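Local coordinates for hypothetical protein Atu1540 (PDB 2HWJ) that is of unknown function but belongs to a putative ParB-like nuclease family, so a nuclease-related role is possible though unproven, at residues A[159-162]-A[163-166]; A[190-193]-A[194-197]. All coordinates share one frame; numbering follows the deposited sequence.

Contact 1. Residues A[159-162]-A[163-166]; sequences FGWA and DFLR
Asp-163 N closes back onto Phe-159 O at 2.9 Å, the first of a run of backbone bonds that joins residues 163-166 to the four before them within one helix. One residue on, Phe-164 N reaches Gly-160 O at 3.1 Å, and its side chain supplies the one aromatic meeting of the contact. With CG anti to the backbone N (chi1 174°), the phenyl ring lies beside the indole of Trp-161. The two six-membered rings are 5.8 Å apart between centroids, their planes at 76°, and the nearest approach is Trp-161 CE3 to Phe-164 CD2 at 4.2 Å. This is an oblique apolar meeting. Leu-165 N continues the alpha-helical i to i+4 pattern with a bond of 2.9 Å to Trp-161 O, and its CG comes to 3.2 Å from the same Trp-161 O. At Arg-166 the pattern weakens: N stands 3.0 Å from Ala-162 O, but an N-H...O angle of 121° makes that bond weak, and the same N also donates to Asp-163 O, as suits the last turn of a helix. The Arg-166 chain bends at chi2 and chi3, bringing NH1 within 4.1 Å of Ala-162 CB. The polar ends find partners outside the eight residues: Asp-163 OD1 in a salt bridge with Arg-167 and OD2 in a hydrogen bond to Ser-101 OG of the second subunit, Trp-161 NE1 on Pro-198 O, and Arg-166 NH2 in a salt bridge with Asp-134. Helix 157-166 packs against two helices: Trp-161 and Ala-162 meet Ala-140 of helix 135-146, Phe-164 and Leu-165 rest on Leu-188 and Ala-185 of helix 178-189, and Trp-161 reaches both, touching Ala-189 of the latter as well.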
loop_
_atom_site.group_PDB
_atom_site.type_symbol
_atom_site.label_atom_id
_atom_site.label_comp_id
_atom_site.label_asym_id
_atom_site.label_seq_id
_atom_site.Cartn_x
_atom_site.Cartn_y
_atom_site.Cartn_z
ATOM N N PHE A 159 -14.223 8.908 -6.556
ATOM C CA PHE A 159 -15.498 8.838 -5.951
ATOM C C PHE A 159 -15.563 9.564 -4.595
ATOM O O PHE A 159 -16.627 10.070 -4.208
ATOM C CB PHE A 159 -15.993 7.398 -5.919
ATOM C CG PHE A 159 -16.742 7.003 -7.183
ATOM C CD1 PHE A 159 -16.227 6.044 -8.057
ATOM C CD2 PHE A 159 -17.947 7.649 -7.532
ATOM C CE1 PHE A 159 -16.934 5.702 -9.235
ATOM C CE2 PHE A 159 -18.662 7.318 -8.705
ATOM C CZ PHE A 159 -18.158 6.330 -9.542
ATOM N N GLY A 160 -14.411 9.675 -3.923
ATOM C CA GLY A 160 -14.269 10.475 -2.697
ATOM C C GLY A 160 -14.443 11.952 -2.935
ATOM O O GLY A 160 -15.169 12.643 -2.216
ATOM N N TRP A 161 -13.823 12.423 -3.999
ATOM C CA TRP A 161 -13.990 13.804 -4.448
ATOM C C TRP A 161 -15.415 14.073 -4.933
ATOM O O TRP A 161 -15.999 15.129 -4.608
ATOM C CB TRP A 161 -12.954 14.149 -5.516
ATOM C CG TRP A 161 -11.617 14.410 -4.860
ATOM C CD1 TRP A 161 -10.640 13.493 -4.577
ATOM C CD2 TRP A 161 -11.177 15.641 -4.303
ATOM N NE1 TRP A 161 -9.625 14.087 -3.925
ATOM C CE2 TRP A 161 -9.918 15.406 -3.733
ATOM C CE3 TRP A 161 -11.720 16.946 -4.261
ATOM C CZ2 TRP A 161 -9.167 16.408 -3.144
ATOM C CZ3 TRP A 161 -10.981 17.955 -3.659
ATOM C CH2 TRP A 161 -9.701 17.674 -3.113
ATOM N N ALA A 162 -15.984 13.122 -5.672
ATOM C CA ALA A 162 -17.351 13.289 -6.103
ATOM C C ALA A 162 -18.315 13.372 -4.907
ATOM O O ALA A 162 -19.204 14.180 -4.898
ATOM C CB ALA A 162 -17.756 12.182 -7.062
ATOM N N ASP A 163 -18.128 12.558 -3.883
ATOM C CA ASP A 163 -18.995 12.697 -2.761
ATOM C C ASP A 163 -18.807 14.093 -2.062
ATOM O O ASP A 163 -19.760 14.779 -1.720
ATOM C CB ASP A 163 -18.860 11.481 -1.839
ATOM C CG ASP A 163 -19.376 11.778 -0.407
ATOM O OD1 ASP A 163 -20.557 12.247 -0.276
ATOM O OD2 ASP A 163 -18.630 11.577 0.602
ATOM N N PHE A 164 -17.579 14.552 -1.905
ATOM C CA PHE A 164 -17.339 15.875 -1.344
ATOM C C PHE A 164 -18.117 16.929 -2.163
ATOM O O PHE A 164 -18.916 17.667 -1.615
ATOM C CB PHE A 164 -15.832 16.101 -1.362
ATOM C CG PHE A 164 -15.381 17.486 -0.953
ATOM C CD1 PHE A 164 -15.337 17.855 0.369
ATOM C CD2 PHE A 164 -14.904 18.387 -1.898
ATOM C CE1 PHE A 164 -14.878 19.090 0.742
ATOM C CE2 PHE A 164 -14.449 19.642 -1.504
ATOM C CZ PHE A 164 -14.450 19.974 -0.198
ATOM N N LEU A 165 -17.950 16.945 -3.487
ATOM C CA LEU A 165 -18.547 17.974 -4.258
ATOM C C LEU A 165 -20.061 17.832 -4.174
ATOM O O LEU A 165 -20.791 18.872 -4.307
ATOM C CB LEU A 165 -18.084 17.959 -5.691
ATOM C CG LEU A 165 -16.565 18.012 -5.877
ATOM C CD1 LEU A 165 -16.189 17.357 -7.159
ATOM C CD2 LEU A 165 -15.949 19.433 -5.750
ATOM N N ARG A 166 -20.581 16.618 -3.926
ATOM C CA ARG A 166 -21.987 16.479 -4.262
ATOM C C ARG A 166 -22.727 17.038 -3.151
ATOM O O ARG A 166 -23.910 17.412 -3.336
ATOM C CB ARG A 166 -22.464 15.085 -4.595
ATOM C CG ARG A 166 -23.449 14.427 -3.653
ATOM C CD ARG A 166 -23.193 12.864 -3.677
ATOM N NE ARG A 166 -23.504 12.389 -5.028
ATOM C CZ ARG A 166 -22.682 11.753 -5.841
ATOM N NH1 ARG A 166 -21.497 11.400 -5.462
ATOM N NH2 ARG A 166 -23.102 11.444 -7.046
#

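Contact 2. Residues A[190-193]-A[194-197]; sequences KSRE and ARHL
Arg-195 folds back over the peptide of Arg-192, so that its guanidinium lies against the aliphatic start of the Arg-192 side chain while its methylenes pass the Arg-192 carbonyl O. The conformation of Arg-195 explains this: chi1 is near +60° (76°), and a bend at chi3 returns the guanidinium toward the preceding residues. Arg-192 CB lies in the plane of that guanidinium, at its edge, and Arg-192 CG is 3.7 Å from Arg-195 NH1. The Arg-192 chain departs in another direction, leaving the guanidinium planes 79° apart and Arg-192 NE 4.5 Å from Arg-195 NH1. Beneath them the backbone makes successive i to i+3 bonds, Ala-194 N to Ser-191 O at 3.3 Å and Arg-195 N to Arg-192 O at 2.9 Å. They are the mark of a short 3-10 turn, and a type I beta turn from Ala-194 to Leu-197 follows, closed by Leu-197 N on Ala-194 O at 3.1 Å. Ser-191 OG accepts a weak bond from Glu-193 N at 3.2 Å and also bonds to Leu-188 O, tying the turn to the end of helix 178-189. In His-196, chi1 of 53° brings the CD2/NE2 edge of the ring to Glu-193 O, with Leu-197 CG against one face. That carbonyl accepts a hydrogen bond from His-93 NE2 of the second subunit, whose ring also meets His-196. Glu-193 OE1 forms a salt bridge with Arg-168, which ties the turn to the chain just after helix 157-166. The chemistry is two-sided: the exposed Arg-192/Arg-195 side is basic, and its like charges would be expected to repel mildly, whereas buried Ala-194 and Leu-197 present an apolar side to Trp-161 and Phe-164 of helix 157-166.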
loop_
_atom_site.group_PDB
_atom_site.type_symbol
_atom_site.label_atom_id
_atom_site.label_comp_id
_atom_site.label_asym_id
_atom_site.label_seq_id
_atom_site.Cartn_x
_atom_site.Cartn_y
_atom_site.Cartn_z
ATOM N N LYS A 190 -8.918 23.593 -3.407
ATOM C CA LYS A 190 -7.914 24.387 -2.770
ATOM C C LYS A 190 -8.253 24.840 -1.352
ATOM O O LYS A 190 -7.449 25.494 -0.720
ATOM C CB LYS A 190 -7.675 25.697 -3.587
ATOM C CG LYS A 190 -7.087 25.543 -5.022
ATOM C CD LYS A 190 -5.806 24.566 -5.117
ATOM C CE LYS A 190 -6.077 23.190 -5.823
ATOM N NZ LYS A 190 -4.925 22.891 -6.737
ATOM N N SER A 191 -9.451 24.622 -0.863
ATOM C CA SER A 191 -9.748 25.203 0.431
ATOM C C SER A 191 -9.303 24.198 1.452
ATOM O O SER A 191 -9.149 23.012 1.168
ATOM C CB SER A 191 -11.231 25.571 0.612
ATOM O OG SER A 191 -12.011 24.379 0.766
ATOM N N ARG A 192 -9.068 24.710 2.653
ATOM C CA ARG A 192 -8.782 23.883 3.779
ATOM C C ARG A 192 -9.881 22.839 4.019
ATOM O O ARG A 192 -9.569 21.779 4.548
ATOM C CB ARG A 192 -8.422 24.728 4.998
ATOM C CG ARG A 192 -6.842 24.707 5.254
ATOM C CD ARG A 192 -6.445 25.431 6.538
ATOM N NE ARG A 192 -7.142 26.718 6.600
ATOM C CZ ARG A 192 -6.954 27.646 7.550
ATOM N NH1 ARG A 192 -6.082 27.425 8.538
ATOM N NH2 ARG A 192 -7.619 28.810 7.514
ATOM N N GLU A 193 -11.117 23.081 3.570
ATOM C CA GLU A 193 -12.199 22.131 3.762
ATOM C C GLU A 193 -12.006 20.730 3.103
ATOM O O GLU A 193 -12.483 19.692 3.621
ATOM C CB GLU A 193 -13.492 22.742 3.272
ATOM C CG GLU A 193 -14.746 22.044 3.897
ATOM C CD GLU A 193 -15.986 22.966 4.048
ATOM O OE1 GLU A 193 -16.948 22.909 3.197
ATOM O OE2 GLU A 193 -15.978 23.758 5.030
ATOM N N ALA A 194 -11.307 20.705 1.970
ATOM C CA ALA A 194 -11.013 19.492 1.283
ATOM C C ALA A 194 -9.735 18.859 1.810
ATOM O O ALA A 194 -9.252 17.884 1.212
ATOM C CB ALA A 194 -10.879 19.777 -0.188
ATOM N N ARG A 195 -9.163 19.369 2.906
ATOM C CA ARG A 195 -7.855 18.844 3.344
ATOM C C ARG A 195 -7.778 17.350 3.640
ATOM O O ARG A 195 -6.727 16.785 3.556
ATOM C CB ARG A 195 -7.249 19.648 4.502
ATOM C CG ARG A 195 -7.886 19.368 5.885
ATOM C CD ARG A 195 -7.550 20.440 6.970
ATOM N NE ARG A 195 -8.693 20.595 7.895
ATOM C CZ ARG A 195 -9.478 21.679 8.017
ATOM N NH1 ARG A 195 -9.269 22.783 7.315
ATOM N NH2 ARG A 195 -10.479 21.678 8.878
ATOM N N HIS A 196 -8.895 16.731 3.963
ATOM C CA HIS A 196 -8.986 15.344 4.427
ATOM C C HIS A 196 -9.101 14.403 3.272
ATOM O O HIS A 196 -9.183 13.220 3.494
ATOM C CB HIS A 196 -10.263 15.153 5.198
ATOM C CG HIS A 196 -11.443 15.612 4.423
ATOM N ND1 HIS A 196 -12.336 14.739 3.840
ATOM C CD2 HIS A 196 -11.792 16.851 3.990
ATOM C CE1 HIS A 196 -13.230 15.425 3.146
ATOM N NE2 HIS A 196 -12.913 16.704 3.207
ATOM N N LEU A 197 -9.154 14.912 2.043
ATOM C CA LEU A 197 -9.322 14.081 0.857
ATOM C C LEU A 197 -8.017 13.611 0.282
ATOM O O LEU A 197 -7.018 14.308 0.392
ATOM C CB LEU A 197 -10.040 14.840 -0.218
ATOM C CG LEU A 197 -11.528 15.094 0.097
ATOM C CD1 LEU A 197 -12.073 16.195 -0.816
ATOM C CD2 LEU A 197 -12.396 13.824 -0.002
#

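Contact 1 is largely buried, its centre about 13 Å from that of the chain; contact 2 lies about 23 Å out and is only partly buried. They are nevertheless neighbours: Phe-164 CZ touches Ala-194 CB at 3.6 Å, and Trp-161 CZ2 meets Leu-197 CB at 3.4 Å, so the apolar residues of the 190-197 turn pack against Trp-161 and Phe-164 of helix 157-166. Arg-168 joins both, bonding to Phe-164 O and Glu-193 OE1. The chemistry follows the position: i to i+4 bonds with apolar rings in contact 1, i to i+3 turns with arginines outward in contact 2. Both also touch the second subunit.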